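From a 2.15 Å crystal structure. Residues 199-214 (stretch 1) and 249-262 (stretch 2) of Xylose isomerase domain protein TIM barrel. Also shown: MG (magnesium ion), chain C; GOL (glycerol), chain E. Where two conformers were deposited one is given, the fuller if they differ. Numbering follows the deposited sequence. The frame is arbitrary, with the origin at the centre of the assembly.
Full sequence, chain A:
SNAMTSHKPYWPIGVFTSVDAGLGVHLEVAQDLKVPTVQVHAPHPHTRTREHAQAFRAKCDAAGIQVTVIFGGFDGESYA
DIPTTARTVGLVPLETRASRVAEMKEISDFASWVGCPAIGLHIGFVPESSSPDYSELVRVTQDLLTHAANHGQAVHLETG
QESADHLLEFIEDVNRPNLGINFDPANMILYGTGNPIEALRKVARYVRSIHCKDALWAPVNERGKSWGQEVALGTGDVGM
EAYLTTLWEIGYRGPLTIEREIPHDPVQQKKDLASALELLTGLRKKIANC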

# COMPACT_ATOMS: atom_id res chain seq x y z
N ALA A 199 -14.83 -0.61 7.29
CA ALA A 199 -13.75 0.34 7.52
C ALA A 199 -13.59 1.25 6.31
O ALA A 199 -13.39 2.45 6.46
CB ALA A 199 -12.43 -0.37 7.82
N LEU A 200 -13.67 0.68 5.12
CA LEU A 200 -13.62 1.45 3.88
C LEU A 200 -14.66 2.56 3.84
O LEU A 200 -14.35 3.69 3.46
CB LEU A 200 -13.83 0.52 2.68
CG LEU A 200 -13.91 1.23 1.32
CD1 LEU A 200 -12.60 1.99 1.01
CD2 LEU A 200 -14.24 0.22 0.22
N ARG A 201 -15.91 2.25 4.21
CA ARG A 201 -16.95 3.27 4.26
C ARG A 201 -16.57 4.39 5.22
O ARG A 201 -16.79 5.56 4.94
CB ARG A 201 -18.29 2.68 4.71
CG ARG A 201 -18.95 1.74 3.71
CD ARG A 201 -20.38 1.43 4.17
NE ARG A 201 -21.12 0.83 3.08
CZ ARG A 201 -21.75 1.53 2.14
NH1 ARG A 201 -21.74 2.85 2.18
NH2 ARG A 201 -22.38 0.90 1.16
N LYS A 202 -16.01 4.03 6.37
CA LYS A 202 -15.67 5.03 7.38
C LYS A 202 -14.57 5.97 6.91
O LYS A 202 -14.58 7.16 7.24
CB LYS A 202 -15.23 4.35 8.68
CG LYS A 202 -16.37 3.90 9.57
CD LYS A 202 -15.83 3.22 10.82
CE LYS A 202 -16.91 2.99 11.86
NZ LYS A 202 -16.41 2.19 13.02
N VAL A 203 -13.58 5.43 6.19
CA VAL A 203 -12.41 6.22 5.80
C VAL A 203 -12.47 6.81 4.39
O VAL A 203 -11.47 7.34 3.90
CB VAL A 203 -11.07 5.48 6.05
CG1 VAL A 203 -10.98 5.06 7.52
CG2 VAL A 203 -10.90 4.29 5.10
N ALA A 204 -13.63 6.66 3.74
CA ALA A 204 -13.79 6.90 2.31
C ALA A 204 -13.15 8.21 1.81
O ALA A 204 -12.49 8.22 0.77
CB ALA A 204 -15.29 6.88 1.94
N ARG A 205 -13.33 9.30 2.55
CA ARG A 205 -12.89 10.61 2.07
C ARG A 205 -11.36 10.73 1.98
O ARG A 205 -10.85 11.65 1.32
CB ARG A 205 -13.48 11.76 2.91
CG ARG A 205 -12.96 11.83 4.36
CD ARG A 205 -13.82 12.82 5.15
NE ARG A 205 -13.47 12.88 6.58
CZ ARG A 205 -13.97 12.05 7.50
NH1 ARG A 205 -14.80 11.07 7.13
NH2 ARG A 205 -13.63 12.18 8.78
N TYR A 206 -10.64 9.84 2.66
CA TYR A 206 -9.17 9.84 2.60
C TYR A 206 -8.56 8.82 1.63
O TYR A 206 -7.34 8.77 1.51
CB TYR A 206 -8.56 9.67 4.00
CG TYR A 206 -9.07 10.68 4.99
CD1 TYR A 206 -8.83 12.04 4.80
CD2 TYR A 206 -9.78 10.29 6.14
CE1 TYR A 206 -9.28 12.99 5.71
CE2 TYR A 206 -10.23 11.25 7.07
CZ TYR A 206 -9.98 12.60 6.83
OH TYR A 206 -10.43 13.55 7.71
N VAL A 207 -9.36 7.99 0.97
CA VAL A 207 -8.79 6.92 0.14
C VAL A 207 -8.24 7.52 -1.15
O VAL A 207 -8.98 8.17 -1.88
CB VAL A 207 -9.86 5.88 -0.22
CG1 VAL A 207 -9.33 4.90 -1.28
CG2 VAL A 207 -10.32 5.13 1.03
N ARG A 208 -6.93 7.40 -1.37
CA ARG A 208 -6.34 7.86 -2.63
C ARG A 208 -5.83 6.77 -3.59
O ARG A 208 -5.54 7.06 -4.75
CB ARG A 208 -5.18 8.82 -2.32
CG ARG A 208 -5.52 9.91 -1.33
CD ARG A 208 -5.93 11.24 -2.00
NE ARG A 208 -5.82 12.30 -1.01
CZ ARG A 208 -4.87 13.24 -1.00
NH1 ARG A 208 -3.96 13.31 -1.99
NH2 ARG A 208 -4.85 14.13 -0.02
N SER A 209 -5.69 5.55 -3.09
CA SER A 209 -5.21 4.44 -3.91
C SER A 209 -5.59 3.16 -3.20
O SER A 209 -5.93 3.20 -2.03
CB SER A 209 -3.69 4.50 -4.18
OG SER A 209 -2.95 4.44 -2.97
N ILE A 210 -5.56 2.03 -3.89
CA ILE A 210 -5.99 0.80 -3.22
C ILE A 210 -5.17 -0.40 -3.64
O ILE A 210 -4.56 -0.40 -4.71
CB ILE A 210 -7.48 0.47 -3.50
CG1 ILE A 210 -7.67 0.11 -4.96
CG2 ILE A 210 -8.43 1.64 -3.11
CD1 ILE A 210 -8.42 -1.17 -5.16
N HIS A 211 -5.18 -1.42 -2.79
CA HIS A 211 -4.66 -2.72 -3.16
C HIS A 211 -5.80 -3.73 -3.23
O HIS A 211 -6.71 -3.72 -2.39
CB HIS A 211 -3.57 -3.16 -2.18
CG HIS A 211 -2.30 -2.38 -2.34
ND1 HIS A 211 -1.29 -2.38 -1.40
CD2 HIS A 211 -1.88 -1.56 -3.34
CE1 HIS A 211 -0.31 -1.59 -1.80
NE2 HIS A 211 -0.64 -1.08 -2.97
N CYS A 212 -5.77 -4.57 -4.26
CA CYS A 212 -6.69 -5.69 -4.33
C CYS A 212 -5.93 -6.92 -3.89
O CYS A 212 -5.05 -7.41 -4.60
CB CYS A 212 -7.21 -5.88 -5.75
SG CYS A 212 -8.29 -4.51 -6.24
N LYS A 213 -6.28 -7.40 -2.71
CA LYS A 213 -5.62 -8.55 -2.10
C LYS A 213 -6.69 -9.24 -1.26
O LYS A 213 -7.65 -8.60 -0.83
CB LYS A 213 -4.44 -8.09 -1.23
CG LYS A 213 -3.54 -9.24 -0.82
CD LYS A 213 -2.93 -9.04 0.56
CE LYS A 213 -1.90 -7.98 0.57
NZ LYS A 213 -1.71 -7.39 1.94
N ASP A 214 -6.53 -10.54 -1.01
CA ASP A 214 -7.56 -11.28 -0.28
C ASP A 214 -6.94 -12.10 0.85
O ASP A 214 -5.75 -12.44 0.81
CB ASP A 214 -8.33 -12.20 -1.24
CG ASP A 214 -9.78 -12.45 -0.81
OD1 ASP A 214 -10.15 -12.17 0.35
OD2 ASP A 214 -10.56 -12.95 -1.65
N GLU A 249 -19.34 3.11 -5.22
CA GLU A 249 -20.28 4.00 -4.54
C GLU A 249 -19.62 5.24 -3.91
O GLU A 249 -20.18 6.34 -3.95
CB GLU A 249 -21.07 3.25 -3.46
CG GLU A 249 -21.88 4.19 -2.59
CD GLU A 249 -22.48 3.53 -1.36
OE1 GLU A 249 -22.79 2.32 -1.41
OE2 GLU A 249 -22.65 4.24 -0.33
N ILE A 250 -18.43 5.09 -3.35
CA ILE A 250 -17.80 6.23 -2.69
C ILE A 250 -17.04 7.15 -3.65
O ILE A 250 -16.45 8.13 -3.23
CB ILE A 250 -16.88 5.82 -1.56
CG1 ILE A 250 -15.69 5.03 -2.13
CG2 ILE A 250 -17.67 5.03 -0.53
CD1 ILE A 250 -14.64 4.68 -1.10
N GLY A 251 -17.08 6.83 -4.94
CA GLY A 251 -16.46 7.71 -5.92
C GLY A 251 -15.03 7.36 -6.31
O GLY A 251 -14.41 8.13 -7.04
N TYR A 252 -14.50 6.21 -5.87
CA TYR A 252 -13.12 5.90 -6.24
C TYR A 252 -13.06 5.40 -7.67
O TYR A 252 -13.76 4.47 -8.06
CB TYR A 252 -12.52 4.84 -5.31
CG TYR A 252 -11.09 4.54 -5.69
CD1 TYR A 252 -10.06 5.43 -5.36
CD2 TYR A 252 -10.76 3.39 -6.40
CE1 TYR A 252 -8.74 5.16 -5.71
CE2 TYR A 252 -9.44 3.11 -6.77
CZ TYR A 252 -8.44 4.00 -6.42
OH TYR A 252 -7.14 3.74 -6.78
N ARG A 253 -12.35 6.17 -8.50
CA ARG A 253 -12.09 5.86 -9.90
C ARG A 253 -10.68 5.41 -10.29
O ARG A 253 -10.42 5.13 -11.46
CB ARG A 253 -12.61 7.00 -10.78
CG ARG A 253 -14.09 7.36 -10.46
CD ARG A 253 -15.05 6.23 -10.87
NE ARG A 253 -16.45 6.59 -10.68
CZ ARG A 253 -17.18 6.24 -9.63
NH1 ARG A 253 -16.64 5.51 -8.66
NH2 ARG A 253 -18.46 6.61 -9.54
N GLY A 254 -9.76 5.39 -9.32
CA GLY A 254 -8.35 5.23 -9.62
C GLY A 254 -7.95 3.79 -9.92
O GLY A 254 -8.81 2.92 -10.08
N PRO A 255 -6.64 3.52 -9.98
CA PRO A 255 -6.17 2.18 -10.35
C PRO A 255 -6.56 1.12 -9.33
O PRO A 255 -6.65 1.38 -8.12
CB PRO A 255 -4.63 2.33 -10.37
CG PRO A 255 -4.40 3.79 -10.63
CD PRO A 255 -5.53 4.50 -9.90
N LEU A 256 -6.79 -0.09 -9.82
CA LEU A 256 -6.99 -1.23 -8.93
C LEU A 256 -5.68 -2.00 -8.95
O LEU A 256 -5.38 -2.71 -9.91
CB LEU A 256 -8.11 -2.12 -9.48
CG LEU A 256 -9.49 -1.48 -9.71
CD1 LEU A 256 -10.46 -2.47 -10.38
CD2 LEU A 256 -10.08 -0.95 -8.40
N THR A 257 -4.92 -1.91 -7.86
CA THR A 257 -3.59 -2.47 -7.88
C THR A 257 -3.57 -3.82 -7.18
O THR A 257 -3.74 -3.91 -5.95
CB THR A 257 -2.55 -1.53 -7.23
OG1 THR A 257 -2.66 -0.22 -7.79
CG2 THR A 257 -1.13 -2.07 -7.46
N ILE A 258 -3.36 -4.86 -7.96
CA ILE A 258 -3.30 -6.22 -7.44
C ILE A 258 -2.00 -6.43 -6.68
O ILE A 258 -0.90 -6.16 -7.18
CB ILE A 258 -3.35 -7.26 -8.57
CG1 ILE A 258 -4.55 -7.03 -9.48
CG2 ILE A 258 -3.37 -8.67 -7.99
CD1 ILE A 258 -4.44 -7.76 -10.83
N GLU A 259 -2.12 -6.92 -5.46
CA GLU A 259 -0.96 -7.28 -4.68
C GLU A 259 -1.07 -8.73 -4.25
O GLU A 259 -2.06 -9.12 -3.65
CB GLU A 259 -0.84 -6.40 -3.45
CG GLU A 259 0.44 -6.68 -2.67
CD GLU A 259 0.58 -5.78 -1.47
OE1 GLU A 259 -0.38 -5.72 -0.69
OE2 GLU A 259 1.62 -5.11 -1.32
N ARG A 260 -0.07 -9.55 -4.60
CA ARG A 260 -0.04 -10.92 -4.09
C ARG A 260 1.36 -11.20 -3.61
O ARG A 260 2.28 -11.34 -4.43
CB ARG A 260 -0.41 -11.88 -5.21
CG ARG A 260 -0.40 -13.35 -4.82
CD ARG A 260 -1.76 -13.80 -4.31
NE ARG A 260 -1.73 -15.22 -3.95
CZ ARG A 260 -1.41 -15.68 -2.75
NH1 ARG A 260 -1.09 -14.84 -1.76
NH2 ARG A 260 -1.41 -17.00 -2.53
N GLU A 261 1.56 -11.37 -2.30
CA GLU A 261 2.95 -11.42 -1.93
C GLU A 261 3.33 -12.86 -1.69
O GLU A 261 3.28 -13.35 -0.56
CB GLU A 261 3.12 -10.64 -0.63
CG GLU A 261 2.29 -9.36 -0.55
CD GLU A 261 2.49 -8.60 0.76
OE1 GLU A 261 1.68 -8.80 1.69
OE2 GLU A 261 3.45 -7.80 0.86
N ILE A 262 3.87 -13.47 -2.73
CA ILE A 262 4.56 -14.74 -2.63
C ILE A 262 5.70 -14.69 -3.64
O ILE A 262 5.76 -15.53 -4.55
CB ILE A 262 3.60 -15.93 -2.91
CG1 ILE A 262 2.76 -15.69 -4.17
CG2 ILE A 262 2.64 -16.14 -1.74
CD1 ILE A 262 1.88 -16.87 -4.56
MG MG C . -1.04 -3.75 0.62
C1 GOL E . 3.89 -3.06 1.35
O1 GOL E . 4.33 -3.11 2.69
C2 GOL E . 2.55 -3.79 1.21
O2 GOL E . 1.64 -2.98 0.49
C3 GOL E . 1.95 -4.22 2.55
O3 GOL E . 0.77 -4.99 2.35
O HOH W 1 -4.28 1.75 -6.69

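The most unusual feature of this contact is a magnesium ion shared by the two stretches, bound by His 211 from its strand and by Glu 259 just after strand 256-258: His 211 ND1 and Glu 259 OE1 each lie 2.5 Å from MG, and two further ligand atoms come from elsewhere in the structure. The two ligand atoms, His 211 ND1 and Glu 259 OE1, are 3.5 Å apart, and both bind the metal. Glycerol, probably from the crystallisation liquor, sits beside the site; its O2 donates to Glu 259 OE2 at 2.8 Å and lies near the plane of the His 211 ring, at its edge. Lys 213 NZ reaches glycerol O3 by a weak hydrogen bond of 3.5 Å and forms a long salt bridge, 3.7 Å, with Glu 261 OE1.

Alongside the metal site, the backbones pair in parallel register. Cys 212 N donates to Thr 257 O (2.7 Å, 165° at the hydrogen), and Glu 259 N donates to Cys 212 O (3.1 Å, 170°). Cys 212 thus bonds through both its amide and its carbonyl to the residues flanking Ile 258, the parallel pattern, and the CA atoms of Cys 212 and Ile 258 are 4.6 Å apart. CA-H...O contacts supplement these bonds: His 211 CA to Thr 257 O at 3.2 Å and Ile 258 CA to Cys 212 O at 3.5 Å. His 211 and Thr 257 share one face of the sheet, Cys 212 and Ile 258 the other.

Toward the start of the strands the backbones diverge, the separation of the CA atoms of Ile 210 and Leu 256 reaching 6.1 Å. Water 1 bridges this gap: it accepts from Ile 210 N (3.1 Å) and Thr 257 OG1 (2.8 Å) and donates to Pro 255 O (2.8 Å). Tyr 252 OH donates to that same carbonyl, Pro 255 O, at 2.8 Å. Ile 210 packs on the ring, with Ile 210 CG2 4.2 Å from the Tyr 252 centroid and 16° off the normal, a CH-pi contact over the face. Ile 210 CD1 also meets Leu 256 CD2 at 3.6 Å.

Farther out, Ile 250 extends CD1 to Ala 204 CB (3.8 Å) and Leu 200 CD1 (4.0 Å). At the exposed margin, Arg 201 and Glu 249 form a two-pronged salt bridge: Arg 201 NH1 to Glu 249 OE2 and Arg 201 NH2 to Glu 249 OE1 are both 3.0 Å, with angles of 161° and 148°. Together the two stretches bury 843 Å², summed over both sides.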